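Local atomic coordinates of hypothetical protein Atu2648 (Agrobacterium tumefaciens str. C58, PDB entry 1ZCE), a protein that is of unknown function but folds as an EVE domain, related to the ASCH and PUA domains, and may therefore bind nucleic acid. Residues G31-Q36 with D74-G79; Q36-M41 with K82-D87. All coordinates share one frame; numbering follows the deposited sequence.

Interactions 1 and 2 have their centres about 7 Å apart and join the same two parts of the EVE domain: segments 31-36 and 36-41, loop followed by helix, on one side, and segments 74-79 and 82-87, loop followed by strand, on the other. Gln36 belongs to both first segments. Trp83 of interaction 2 is one bridge between them, since its backbone is hydrogen-bonded to that of Asp74 (Asp74 N to Trp83 O 3.0 Å) while its ring takes Arg33 in a cation-pi contact. Lys82 NZ and Tyr35 OH form another hydrogen bond, at 3.1 Å. Interaction 1 is the more peripheral, its centre about 17 Å from that of the chain against about 12 Å for interaction 2.

Interaction 1. Residues G31-Q36 with D74-G79; sequences GVRNYQ and DSTAEG
Asp74 receives both Gly31 and Arg33 on one carboxylate oxygen. Gly31 N donates at 3.0 Å to Asp74 OD2, which accepts it on its syn lone pair, whereas Arg33 NH1 meets the same oxygen at 2.9 Å in a nearly straight salt bridge (172°). The guanidinium keeps OD2 in its own plane, but NH1 sits above the carboxylate, 46° out of its plane. A water that also bonds Val32 N gives OD2 a further, indirect link to the loop. A bend at chi2 (-66°) turns the arginine back far enough for NH1 to bond its neighbour's carbonyl, Val32 O, at 2.9 Å as well. Asp74 OD1 is held separately: Thr76 N and Thr76 OG1 reach it from one face of the carboxylate, OG1 at 2.7 Å. Two oxygens with two protein donors each fix the rotation of this buried carboxylate, and the local positive charge probably favours its ionised form.

Toward solvent the contact thins. Arg33 NH2 reaches Thr76 OG1 at 3.2 Å, less straight and tilted from the guanidinium plane, with Ala77 CB lying over one guanidinium face. A water bridges Arg33 NH2 to Thr76 O. Only 155 Å² is buried in all.

Asp74 OD1 accepting from Thr76 N defines an Asx turn, superimposed on a type I beta turn from Asp74 to Ala77, where the chain leaves strand 60-73 in the EVE domain.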
ATOM      1  N   GLY A  31      -3.288 -11.488  -7.385  1.00  7.18           N
ATOM      2  CA  GLY A  31      -4.013 -10.800  -8.439  1.00  7.43           C
ATOM      3  C   GLY A  31      -3.316  -9.691  -9.198  1.00  7.79           C
ATOM      4  O   GLY A  31      -3.893  -9.145 -10.136  1.00  8.58           O
ATOM      5  N   VAL A  32      -2.098  -9.336  -8.808  1.00  6.67           N
ATOM      6  CA  VAL A  32      -1.384  -8.283  -9.518  1.00  6.73           C
ATOM      7  C   VAL A  32      -0.884  -8.842 -10.844  1.00  5.86           C
ATOM      8  O   VAL A  32      -0.151  -9.828 -10.874  1.00  6.06           O
ATOM      9  CB  VAL A  32      -0.201  -7.751  -8.684  1.00  6.70           C
ATOM     10  CG1 VAL A  32       0.629  -6.775  -9.511  1.00  7.90           C
ATOM     11  CG2 VAL A  32      -0.725  -7.068  -7.430  1.00  7.23           C
ATOM     12  N   ARG A  33      -1.310  -8.215 -11.937  1.00  5.68           N
ATOM     13  CA  ARG A  33      -0.921  -8.636 -13.280  1.00  5.43           C
ATOM     14  C   ARG A  33      -0.370  -7.435 -14.048  1.00  5.78           C
ATOM     15  O   ARG A  33      -0.713  -7.191 -15.208  1.00  5.62           O
ATOM     16  CB  ARG A  33      -2.128  -9.235 -14.011  1.00  6.32           C
ATOM     17  CG  ARG A  33      -2.743 -10.445 -13.307  1.00  7.61           C
ATOM     18  CD  ARG A  33      -1.794 -11.641 -13.291  1.00  8.57           C
ATOM     19  NE  ARG A  33      -2.384 -12.824 -12.662  1.00 10.24           N
ATOM     20  CZ  ARG A  33      -2.223 -13.164 -11.383  1.00  8.88           C
ATOM     21  NH1 ARG A  33      -1.481 -12.413 -10.580  1.00  9.42           N
ATOM     22  NH2 ARG A  33      -2.807 -14.256 -10.906  1.00 10.59           N
ATOM     23  N   ASN A  34       0.492  -6.690 -13.367  1.00  6.46           N
ATOM     24  CA  ASN A  34       1.138  -5.502 -13.908  1.00  6.31           C
ATOM     25  C   ASN A  34       2.615  -5.664 -13.560  1.00  5.19           C
ATOM     26  O   ASN A  34       2.963  -5.860 -12.393  1.00  5.04           O
ATOM     27  CB  ASN A  34       0.545  -4.254 -13.242  1.00  7.35           C
ATOM     28  CG  ASN A  34       1.204  -2.968 -13.702  1.00  8.93           C
ATOM     29  OD1 ASN A  34       2.332  -2.659 -13.316  1.00  8.86           O
ATOM     30  ND2 ASN A  34       0.502  -2.210 -14.534  1.00 10.90           N
ATOM     31  N   TYR A  35       3.482  -5.592 -14.565  1.00  5.89           N
ATOM     32  CA  TYR A  35       4.909  -5.778 -14.332  1.00  6.41           C
ATOM     33  C   TYR A  35       5.523  -4.781 -13.363  1.00  6.75           C
ATOM     34  O   TYR A  35       6.285  -5.163 -12.476  1.00  6.12           O
ATOM     35  CB  TYR A  35       5.667  -5.751 -15.660  1.00  7.66           C
ATOM     36  CG  TYR A  35       5.268  -6.868 -16.595  1.00  9.24           C
ATOM     37  CD1 TYR A  35       4.653  -6.598 -17.815  1.00  9.62           C
ATOM     38  CD2 TYR A  35       5.485  -8.198 -16.249  1.00  9.56           C
ATOM     39  CE1 TYR A  35       4.263  -7.626 -18.669  1.00 10.57           C
ATOM     40  CE2 TYR A  35       5.098  -9.233 -17.094  1.00 10.80           C
ATOM     41  CZ  TYR A  35       4.487  -8.940 -18.303  1.00 10.04           C
ATOM     42  OH  TYR A  35       4.098  -9.963 -19.140  1.00 12.36           O
ATOM     43  N   GLN A  36       5.196  -3.505 -13.518  1.00  5.89           N
ATOM     44  CA  GLN A  36       5.751  -2.490 -12.635  1.00  6.94           C
ATOM     45  C   GLN A  36       5.312  -2.687 -11.188  1.00  5.96           C
ATOM     46  O   GLN A  36       6.113  -2.532 -10.265  1.00  5.88           O
ATOM     47  CB  GLN A  36       5.357  -1.094 -13.118  1.00  9.07           C
ATOM     48  CG  GLN A  36       5.790   0.013 -12.176  1.00 14.18           C
ATOM     49  CD  GLN A  36       7.268  -0.042 -11.848  1.00 19.14           C
ATOM     50  OE1 GLN A  36       7.696   0.435 -10.798  1.00 23.84           O
ATOM     51  NE2 GLN A  36       8.058  -0.613 -12.749  1.00 21.97           N
ATOM     52  N   ASP A  74       2.822 -16.130  -6.885  1.00  7.26           N
ATOM     53  CA  ASP A  74       1.428 -15.805  -6.580  1.00  7.43           C
ATOM     54  C   ASP A  74       0.622 -17.108  -6.630  1.00  8.76           C
ATOM     55  O   ASP A  74       0.504 -17.721  -7.688  1.00  8.43           O
ATOM     56  CB  ASP A  74       0.903 -14.820  -7.631  1.00  7.65           C
ATOM     57  CG  ASP A  74      -0.515 -14.347  -7.354  1.00  6.72           C
ATOM     58  OD1 ASP A  74      -1.276 -15.074  -6.686  1.00  7.85           O
ATOM     59  OD2 ASP A  74      -0.870 -13.245  -7.830  1.00  7.70           O
ATOM     60  N   SER A  75       0.056 -17.515  -5.497  1.00  8.60           N
ATOM     61  CA  SER A  75      -0.708 -18.759  -5.419  1.00  9.48           C
ATOM     62  C   SER A  75      -1.888 -18.829  -6.380  1.00 10.31           C
ATOM     63  O   SER A  75      -2.436 -19.908  -6.613  1.00 12.55           O
ATOM     64  CB  SER A  75      -1.218 -18.973  -3.994  1.00 10.15           C
ATOM     65  OG  SER A  75      -2.233 -18.037  -3.679  1.00 11.27           O
ATOM     66  N   THR A  76      -2.289 -17.689  -6.931  1.00 10.57           N
ATOM     67  CA  THR A  76      -3.415 -17.655  -7.858  1.00 11.30           C
ATOM     68  C   THR A  76      -2.959 -17.629  -9.314  1.00 12.30           C
ATOM     69  O   THR A  76      -3.785 -17.595 -10.224  1.00 14.04           O
ATOM     70  CB  THR A  76      -4.311 -16.418  -7.616  1.00 11.50           C
ATOM     71  OG1 THR A  76      -3.596 -15.226  -7.969  1.00 12.08           O
ATOM     72  CG2 THR A  76      -4.732 -16.341  -6.152  1.00 11.60           C
ATOM     73  N   ALA A  77      -1.647 -17.649  -9.529  1.00 12.97           N
ATOM     74  CA  ALA A  77      -1.097 -17.618 -10.881  1.00 14.96           C
ATOM     75  C   ALA A  77      -0.830 -19.022 -11.407  1.00 17.06           C
ATOM     76  O   ALA A  77      -0.030 -19.208 -12.322  1.00 17.79           O
ATOM     77  CB  ALA A  77       0.187 -16.802 -10.903  1.00 14.48           C
ATOM     78  N   GLU A  78      -1.516 -20.001 -10.826  1.00 20.03           N
ATOM     79  CA  GLU A  78      -1.377 -21.401 -11.212  1.00 22.66           C
ATOM     80  C   GLU A  78       0.054 -21.817 -11.545  1.00 23.53           C
ATOM     81  O   GLU A  78       0.343 -22.299 -12.641  1.00 24.90           O
ATOM     82  CB  GLU A  78      -2.329 -21.724 -12.375  1.00 23.78           C
ATOM     83  CG  GLU A  78      -2.334 -20.726 -13.525  1.00 26.05           C
ATOM     84  CD  GLU A  78      -1.200 -20.943 -14.503  1.00 26.96           C
ATOM     85  OE1 GLU A  78      -1.098 -22.061 -15.052  1.00 28.45           O
ATOM     86  OE2 GLU A  78      -0.413 -19.999 -14.730  1.00 28.32           O
ATOM     87  N   GLY A  79       0.947 -21.625 -10.578  1.00 24.26           N
ATOM     88  CA  GLY A  79       2.339 -21.992 -10.756  1.00 25.07           C
ATOM     89  C   GLY A  79       3.045 -21.320 -11.917  1.00 25.43           C
ATOM     90  O   GLY A  79       3.977 -21.889 -12.487  1.00 26.79           O
TER
HETATM   91  O   HOH W   1      -0.050 -10.617  -7.192  1.00  6.37           O
HETATM   92  O   HOH W   2      -4.056 -16.256 -12.573  1.00 30.57           O

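Interaction 2. Residues Q36-M41 with K82-D87; sequences QARNNM and KWDCVD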
ATOM      1  N   GLN A  36       5.196  -3.505 -13.518  1.00  5.89           N
ATOM      2  CA  GLN A  36       5.751  -2.490 -12.635  1.00  6.94           C
ATOM      3  C   GLN A  36       5.312  -2.687 -11.188  1.00  5.96           C
ATOM      4  O   GLN A  36       6.113  -2.532 -10.265  1.00  5.88           O
ATOM      5  CB  GLN A  36       5.357  -1.094 -13.118  1.00  9.07           C
ATOM      6  CG  GLN A  36       5.790   0.013 -12.176  1.00 14.18           C
ATOM      7  CD  GLN A  36       7.268  -0.042 -11.848  1.00 19.14           C
ATOM      8  OE1 GLN A  36       7.696   0.435 -10.798  1.00 23.84           O
ATOM      9  NE2 GLN A  36       8.058  -0.613 -12.749  1.00 21.97           N
ATOM     10  N   ALA A  37       4.038  -3.013 -10.990  1.00  5.14           N
ATOM     11  CA  ALA A  37       3.517  -3.242  -9.643  1.00  4.72           C
ATOM     12  C   ALA A  37       4.214  -4.461  -9.035  1.00  4.32           C
ATOM     13  O   ALA A  37       4.595  -4.454  -7.859  1.00  4.36           O
ATOM     14  CB  ALA A  37       2.012  -3.461  -9.692  1.00  4.81           C
ATOM     15  N   ARG A  38       4.372  -5.504  -9.844  1.00  3.80           N
ATOM     16  CA  ARG A  38       5.047  -6.720  -9.414  1.00  4.65           C
ATOM     17  C   ARG A  38       6.484  -6.387  -9.024  1.00  4.28           C
ATOM     18  O   ARG A  38       6.981  -6.837  -7.993  1.00  4.36           O
ATOM     19  CB  ARG A  38       5.065  -7.742 -10.552  1.00  4.88           C
ATOM     20  CG  ARG A  38       5.836  -9.013 -10.232  1.00  6.01           C
ATOM     21  CD  ARG A  38       6.250  -9.740 -11.505  1.00  5.95           C
ATOM     22  NE  ARG A  38       7.236  -8.975 -12.262  1.00  6.98           N
ATOM     23  CZ  ARG A  38       7.744  -9.354 -13.429  1.00  7.79           C
ATOM     24  NH1 ARG A  38       7.356 -10.494 -13.986  1.00  9.91           N
ATOM     25  NH2 ARG A  38       8.644  -8.594 -14.034  1.00  8.45           N
ATOM     26  N   ASN A  39       7.152  -5.601  -9.861  1.00  3.74           N
ATOM     27  CA  ASN A  39       8.532  -5.229  -9.600  1.00  5.48           C
ATOM     28  C   ASN A  39       8.648  -4.372  -8.350  1.00  4.77           C
ATOM     29  O   ASN A  39       9.653  -4.438  -7.647  1.00  4.96           O
ATOM     30  CB  ASN A  39       9.135  -4.518 -10.814  1.00  6.40           C
ATOM     31  CG  ASN A  39       9.272  -5.441 -12.022  1.00  7.20           C
ATOM     32  OD1 ASN A  39       9.175  -6.666 -11.901  1.00  7.43           O
ATOM     33  ND2 ASN A  39       9.511  -4.854 -13.191  1.00  7.97           N
ATOM     34  N   ASN A  40       7.627  -3.567  -8.069  1.00  3.71           N
ATOM     35  CA  ASN A  40       7.652  -2.754  -6.862  1.00  4.03           C
ATOM     36  C   ASN A  40       7.611  -3.702  -5.663  1.00  3.94           C
ATOM     37  O   ASN A  40       8.314  -3.498  -4.673  1.00  5.21           O
ATOM     38  CB  ASN A  40       6.466  -1.780  -6.842  1.00  4.77           C
ATOM     39  CG  ASN A  40       6.682  -0.574  -7.757  1.00  5.36           C
ATOM     40  OD1 ASN A  40       5.737   0.124  -8.133  1.00  6.52           O
ATOM     41  ND2 ASN A  40       7.935  -0.323  -8.111  1.00  5.64           N
HETATM   42  N   MSE A  41       6.803  -4.751  -5.752  1.00  3.83           N
HETATM   43  CA  MSE A  41       6.747  -5.704  -4.654  1.00  3.56           C
HETATM   44  C   MSE A  41       8.087  -6.424  -4.498  1.00  4.10           C
HETATM   45  O   MSE A  41       8.520  -6.694  -3.379  1.00  4.74           O
HETATM   46  CB  MSE A  41       5.603  -6.704  -4.851  1.00  3.30           C
HETATM   47  CG  MSE A  41       4.235  -6.064  -4.640  1.00  4.12           C
HETATM   48 SE   MSE A  41       2.729  -7.301  -4.590  1.00  9.85          SE
HETATM   49  CE  MSE A  41       2.797  -7.854  -6.454  1.00  5.68           C
ATOM     50  N   LYS A  82       6.144 -15.572 -14.062  1.00 16.23           N
ATOM     51  CA  LYS A  82       6.311 -14.130 -13.985  1.00 15.46           C
ATOM     52  C   LYS A  82       5.414 -13.398 -12.995  1.00 12.27           C
ATOM     53  O   LYS A  82       5.544 -12.190 -12.843  1.00 11.49           O
ATOM     54  CB  LYS A  82       6.175 -13.505 -15.374  1.00 18.48           C
ATOM     55  CG  LYS A  82       4.900 -13.855 -16.098  1.00 20.72           C
ATOM     56  CD  LYS A  82       4.885 -13.229 -17.474  1.00 22.39           C
ATOM     57  CE  LYS A  82       3.652 -13.648 -18.241  1.00 21.41           C
ATOM     58  NZ  LYS A  82       3.583 -13.005 -19.583  1.00 20.37           N
ATOM     59  N   TRP A  83       4.519 -14.104 -12.312  1.00  9.83           N
ATOM     60  CA  TRP A  83       3.659 -13.435 -11.344  1.00  8.56           C
ATOM     61  C   TRP A  83       3.976 -13.834  -9.907  1.00  9.09           C
ATOM     62  O   TRP A  83       3.738 -14.970  -9.492  1.00  9.05           O
ATOM     63  CB  TRP A  83       2.184 -13.716 -11.650  1.00 10.54           C
ATOM     64  CG  TRP A  83       1.737 -13.178 -12.986  1.00  9.48           C
ATOM     65  CD1 TRP A  83       1.021 -13.849 -13.938  1.00 10.03           C
ATOM     66  CD2 TRP A  83       1.975 -11.865 -13.516  1.00  8.98           C
ATOM     67  NE1 TRP A  83       0.802 -13.041 -15.024  1.00 10.90           N
ATOM     68  CE2 TRP A  83       1.376 -11.819 -14.795  1.00 10.41           C
ATOM     69  CE3 TRP A  83       2.637 -10.725 -13.040  1.00  9.96           C
ATOM     70  CZ2 TRP A  83       1.417 -10.677 -15.601  1.00  9.94           C
ATOM     71  CZ3 TRP A  83       2.677  -9.589 -13.845  1.00 10.29           C
ATOM     72  CH2 TRP A  83       2.071  -9.578 -15.111  1.00 10.86           C
ATOM     73  N   ASP A  84       4.548 -12.895  -9.160  1.00  8.10           N
ATOM     74  CA  ASP A  84       4.863 -13.122  -7.759  1.00  7.21           C
ATOM     75  C   ASP A  84       4.396 -11.922  -6.932  1.00  6.70           C
ATOM     76  O   ASP A  84       4.076 -10.866  -7.480  1.00  6.10           O
ATOM     77  CB  ASP A  84       6.368 -13.421  -7.545  1.00  7.91           C
ATOM     78  CG  ASP A  84       7.290 -12.548  -8.385  1.00  8.87           C
ATOM     79  OD1 ASP A  84       7.302 -11.315  -8.200  1.00  8.17           O
ATOM     80  OD2 ASP A  84       8.025 -13.104  -9.229  1.00  9.99           O
ATOM     81  N   CYS A  85       4.348 -12.090  -5.615  1.00  5.47           N
ATOM     82  CA  CYS A  85       3.870 -11.029  -4.741  1.00  5.24           C
ATOM     83  C   CYS A  85       4.326 -11.191  -3.298  1.00  4.80           C
ATOM     84  O   CYS A  85       4.828 -12.249  -2.893  1.00  5.43           O
ATOM     85  CB  CYS A  85       2.340 -11.017  -4.770  1.00  4.72           C
ATOM     86  SG  CYS A  85       1.613 -12.644  -4.314  1.00  6.88           S
ATOM     87  N   VAL A  86       4.156 -10.119  -2.527  1.00  4.36           N
ATOM     88  CA  VAL A  86       4.486 -10.142  -1.111  1.00  4.83           C
ATOM     89  C   VAL A  86       3.199 -10.426  -0.342  1.00  4.63           C
ATOM     90  O   VAL A  86       2.123 -10.584  -0.925  1.00  4.55           O
ATOM     91  CB  VAL A  86       5.031  -8.768  -0.609  1.00  4.67           C
ATOM     92  CG1 VAL A  86       6.372  -8.469  -1.252  1.00  6.59           C
ATOM     93  CG2 VAL A  86       4.037  -7.653  -0.921  1.00  4.38           C
ATOM     94  N   ASP A  87       3.342 -10.523   0.975  1.00  4.52           N
ATOM     95  CA  ASP A  87       2.214 -10.694   1.883  1.00  5.01           C
ATOM     96  C   ASP A  87       2.303  -9.429   2.729  1.00  4.94           C
ATOM     97  O   ASP A  87       3.409  -8.989   3.049  1.00  5.14           O
ATOM     98  CB  ASP A  87       2.416 -11.887   2.820  1.00  6.78           C
ATOM     99  CG  ASP A  87       2.184 -13.228   2.151  1.00  7.90           C
ATOM    100  OD1 ASP A  87       2.223 -13.312   0.910  1.00  7.89           O
ATOM    101  OD2 ASP A  87       1.975 -14.214   2.890  1.00 10.34           O
TER
HETATM  102  O   HOH W   3       6.608  -9.432  -6.402  1.00  6.74           O
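Lys82 meets Arg38 through its backbone: Arg38 NH1 points at Lys82 O, 2.7 Å away and almost straight (174°), although the carbonyl's modelled position is somewhat uncertain. Arg38 starts with CG anti to the backbone N and bends at chi3, while NE and NH2 together grip Asn39 OD1 side-on, restricting rotation of the guanidinium. The side chain of Lys82 leads away from the helix segment, its NZ bonding Tyr35 OH. At Trp83 the contact is slighter, with Arg38 CD coming obliquely to CE3 at 4.0 Å.

Asp84 then sets OD1 beside the aliphatic part of Arg38, 3.4 Å from CG. Its carboxylate makes no direct salt bridge with Arg38: OD1 and Arg38 NE are 4.7 Å apart, and OD2 pairs instead with Arg42, one helical turn on. Asp84 O lies near the selenomethionine methyl, CE of Met41.

Cys85 presents CB to that methyl at 3.6 Å. The bend at Met41 chi3 (-68°) turns CE back along the strand, leaving SE against Val86 CG2 at 3.9 Å. Val86 CG1 lies against Met41 O at 3.5 Å, and the contact buries Val86 N without a partner in the model.

Helix 35-42 thus packs on the start of strand 84-99, their local axes 7.7 Å apart and inclined at 48°, as a helix-on-sheet contact in the PUA-related EVE fold.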